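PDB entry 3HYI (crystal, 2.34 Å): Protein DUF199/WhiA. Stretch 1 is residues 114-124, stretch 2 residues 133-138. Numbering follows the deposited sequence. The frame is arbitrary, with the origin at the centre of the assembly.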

# COMPACT_ATOMS: atom_id res chain seq x y z
N PHE A 114 -4.81 -24.80 -5.96
CA PHE A 114 -3.59 -24.96 -5.16
C PHE A 114 -3.21 -23.63 -4.50
O PHE A 114 -2.88 -23.60 -3.31
CB PHE A 114 -2.45 -25.47 -6.04
CG PHE A 114 -1.16 -25.71 -5.31
CD1 PHE A 114 -1.05 -26.75 -4.39
CD2 PHE A 114 -0.04 -24.93 -5.57
CE1 PHE A 114 0.15 -26.99 -3.73
CE2 PHE A 114 1.16 -25.16 -4.91
CZ PHE A 114 1.25 -26.20 -3.98
N LEU A 115 -3.27 -22.55 -5.27
CA LEU A 115 -3.00 -21.20 -4.74
C LEU A 115 -3.96 -20.82 -3.62
O LEU A 115 -3.54 -20.24 -2.62
CB LEU A 115 -3.10 -20.15 -5.85
CG LEU A 115 -1.89 -19.97 -6.77
CD1 LEU A 115 -2.22 -18.91 -7.81
CD2 LEU A 115 -0.65 -19.58 -5.98
N ARG A 116 -5.24 -21.13 -3.80
CA ARG A 116 -6.26 -20.85 -2.79
C ARG A 116 -5.94 -21.57 -1.48
O ARG A 116 -6.03 -20.99 -0.40
CB ARG A 116 -7.65 -21.23 -3.29
CG ARG A 116 -8.77 -20.88 -2.32
CD ARG A 116 -10.13 -20.84 -3.00
NE ARG A 116 -10.43 -22.09 -3.71
CZ ARG A 116 -10.47 -22.25 -5.03
NH1 ARG A 116 -10.26 -21.24 -5.87
NH2 ARG A 116 -10.73 -23.45 -5.52
N GLY A 117 -5.55 -22.85 -1.59
CA GLY A 117 -5.13 -23.63 -0.43
C GLY A 117 -3.90 -23.07 0.25
O GLY A 117 -3.86 -22.95 1.47
N LEU A 118 -2.89 -22.72 -0.55
CA LEU A 118 -1.65 -22.11 -0.04
C LEU A 118 -1.93 -20.82 0.73
O LEU A 118 -1.36 -20.60 1.80
CB LEU A 118 -0.68 -21.81 -1.19
CG LEU A 118 0.12 -22.96 -1.79
CD1 LEU A 118 1.03 -22.44 -2.90
CD2 LEU A 118 0.95 -23.68 -0.72
N PHE A 119 -2.79 -19.99 0.17
CA PHE A 119 -3.11 -18.68 0.73
C PHE A 119 -3.94 -18.78 2.00
O PHE A 119 -3.65 -18.10 2.99
CB PHE A 119 -3.85 -17.83 -0.30
CG PHE A 119 -4.26 -16.48 0.21
CD1 PHE A 119 -5.56 -16.25 0.63
CD2 PHE A 119 -3.33 -15.45 0.29
CE1 PHE A 119 -5.94 -15.01 1.10
CE2 PHE A 119 -3.71 -14.20 0.77
CZ PHE A 119 -5.01 -13.98 1.17
N LEU A 120 -4.99 -19.59 1.97
CA LEU A 120 -5.85 -19.78 3.13
C LEU A 120 -5.07 -20.29 4.33
O LEU A 120 -5.18 -19.74 5.43
CB LEU A 120 -7.00 -20.75 2.81
CG LEU A 120 -8.23 -20.15 2.11
CD1 LEU A 120 -9.12 -21.26 1.60
CD2 LEU A 120 -9.02 -19.22 3.04
N SER A 121 -4.26 -21.32 4.11
CA SER A 121 -3.56 -22.01 5.20
C SER A 121 -2.36 -21.22 5.73
O SER A 121 -2.25 -21.00 6.94
CB SER A 121 -3.13 -23.41 4.75
OG SER A 121 -2.24 -23.36 3.64
N GLY A 122 -1.46 -20.81 4.83
CA GLY A 122 -0.21 -20.17 5.24
C GLY A 122 0.03 -18.77 4.71
O GLY A 122 1.09 -18.19 4.95
N GLY A 123 -0.94 -18.22 3.99
CA GLY A 123 -0.80 -16.89 3.38
C GLY A 123 -1.44 -15.79 4.20
O GLY A 123 -2.17 -16.05 5.15
N SER A 124 -1.16 -14.55 3.83
CA SER A 124 -1.83 -13.40 4.43
C SER A 124 -1.73 -12.18 3.52
O SER A 124 -0.95 -12.16 2.57
CB SER A 124 -1.26 -13.06 5.81
OG SER A 124 0.12 -12.75 5.75
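Stretch 2, residues 133-138: HLEINL

Strand 134-138 pairs with the end of stretch 1, where helix 114-122 gives way to strand 123-124, and then passes across the helix itself. The tightest polar link is the antiparallel, hydrogen-bonded pair of Ser-124 and Glu-135, whose CA atoms lie 5.4 Å apart: Glu-135 N donates to Ser-124 O at 2.9 Å, nearly straight at 173°, and Ser-124 N donates to Glu-135 O at 3.0 Å. A longer bond, Asn-137 N to Gly-122 O at 3.3 Å, continues the ladder back to the last helical residue. Between these rungs Gly-123 and Ile-136 form the non-hydrogen-bonded pair, and their CA atoms approach to 4.1 Å.

The side chains of Ser-124 and Glu-135 share one face of the sheet. There Ser-124 OG, with chi1 in the p well, makes a weak hydrogen bond to Glu-135 OE2 at 3.1 Å. The carboxylate is also held from within its own stretch: Asn-137 ND2, in the strand, donates to Glu-135 OE2 at 3.1 Å, and His-133 NE2, in the loop just before the strand, donates to Glu-135 OE1 at 3.0 Å. Next to the paired backbones, Leu-134 CA lies 3.5 Å from Ser-124 O in a CA-H...O contact.

The helix closes with Gly-123 N bonded to Phe-119 O at 2.9 Å, and Gly-123 is the first residue to leave helical phi/psi, at -99/169. The absence of a side chain matters here: Gly-123 CA is only 3.1 Å from Glu-135 O, and a CB would clash with that oxygen and with Phe-119 O. At Gly-122 a CB would point toward the strand and sit tightly against Asn-137 O.

The helix and strand axes cross almost at right angles, 88°, with a closest approach of 7.5 Å. Ile-136, on the face opposite that of Glu-135, has the largest area of stretch 2 covered by stretch 1, and its end reaches nearer the helix. Its CG2 lies 4.1 Å from Leu-118 CB, whose CA-to-CB bond points toward the strand, and its CD1 lies 4.3 Å from Leu-115 CD2, a turn earlier. Ile-136 CG1 also comes within 4.4 Å of Phe-119 CA. Nearer the helix exit, the CA-to-CB bond of Phe-119 points sideways, but its ring comes closer to the strand, where Phe-119 CE2 meets Leu-134 CD1 obliquely at 3.7 Å. Together the two stretches bury 452 Å², combining backbone pairing at the helix exit with apolar packing along the helix.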

# COMPACT_ATOMS: atom_id res chain seq x y z
N HIS A 133 0.93 -5.66 0.14
CA HIS A 133 1.62 -6.89 0.49
C HIS A 133 0.67 -8.08 0.58
O HIS A 133 -0.27 -8.08 1.37
CB HIS A 133 2.35 -6.72 1.82
CG HIS A 133 3.32 -7.82 2.12
ND1 HIS A 133 4.48 -8.01 1.40
CD2 HIS A 133 3.31 -8.79 3.07
CE1 HIS A 133 5.14 -9.04 1.89
NE2 HIS A 133 4.46 -9.53 2.91
N LEU A 134 0.95 -9.10 -0.23
CA LEU A 134 0.30 -10.39 -0.12
C LEU A 134 1.41 -11.43 -0.09
O LEU A 134 2.29 -11.41 -0.94
CB LEU A 134 -0.64 -10.63 -1.31
CG LEU A 134 -1.44 -11.94 -1.26
CD1 LEU A 134 -2.80 -11.78 -1.93
CD2 LEU A 134 -0.65 -13.09 -1.87
N GLU A 135 1.36 -12.32 0.90
CA GLU A 135 2.44 -13.29 1.09
C GLU A 135 1.92 -14.72 1.18
O GLU A 135 0.77 -14.95 1.54
CB GLU A 135 3.26 -12.96 2.34
CG GLU A 135 2.46 -12.96 3.64
CD GLU A 135 3.33 -12.76 4.86
OE1 GLU A 135 4.21 -11.87 4.83
OE2 GLU A 135 3.14 -13.48 5.86
N ILE A 136 2.80 -15.66 0.84
CA ILE A 136 2.56 -17.09 1.05
C ILE A 136 3.80 -17.70 1.70
O ILE A 136 4.89 -17.64 1.13
CB ILE A 136 2.25 -17.81 -0.27
CG1 ILE A 136 0.83 -17.47 -0.75
CG2 ILE A 136 2.37 -19.32 -0.11
CD1 ILE A 136 0.52 -18.00 -2.13
N ASN A 137 3.62 -18.26 2.89
CA ASN A 137 4.71 -18.92 3.60
C ASN A 137 4.77 -20.39 3.24
O ASN A 137 3.73 -21.06 3.17
CB ASN A 137 4.53 -18.76 5.11
CG ASN A 137 4.86 -17.36 5.59
OD1 ASN A 137 5.79 -17.16 6.37
ND2 ASN A 137 4.09 -16.38 5.13
N LEU A 138 5.98 -20.90 3.02
CA LEU A 138 6.17 -22.30 2.62
C LEU A 138 7.56 -22.80 3.02
O LEU A 138 8.54 -22.07 2.88
CB LEU A 138 5.99 -22.45 1.11
CG LEU A 138 5.53 -23.82 0.63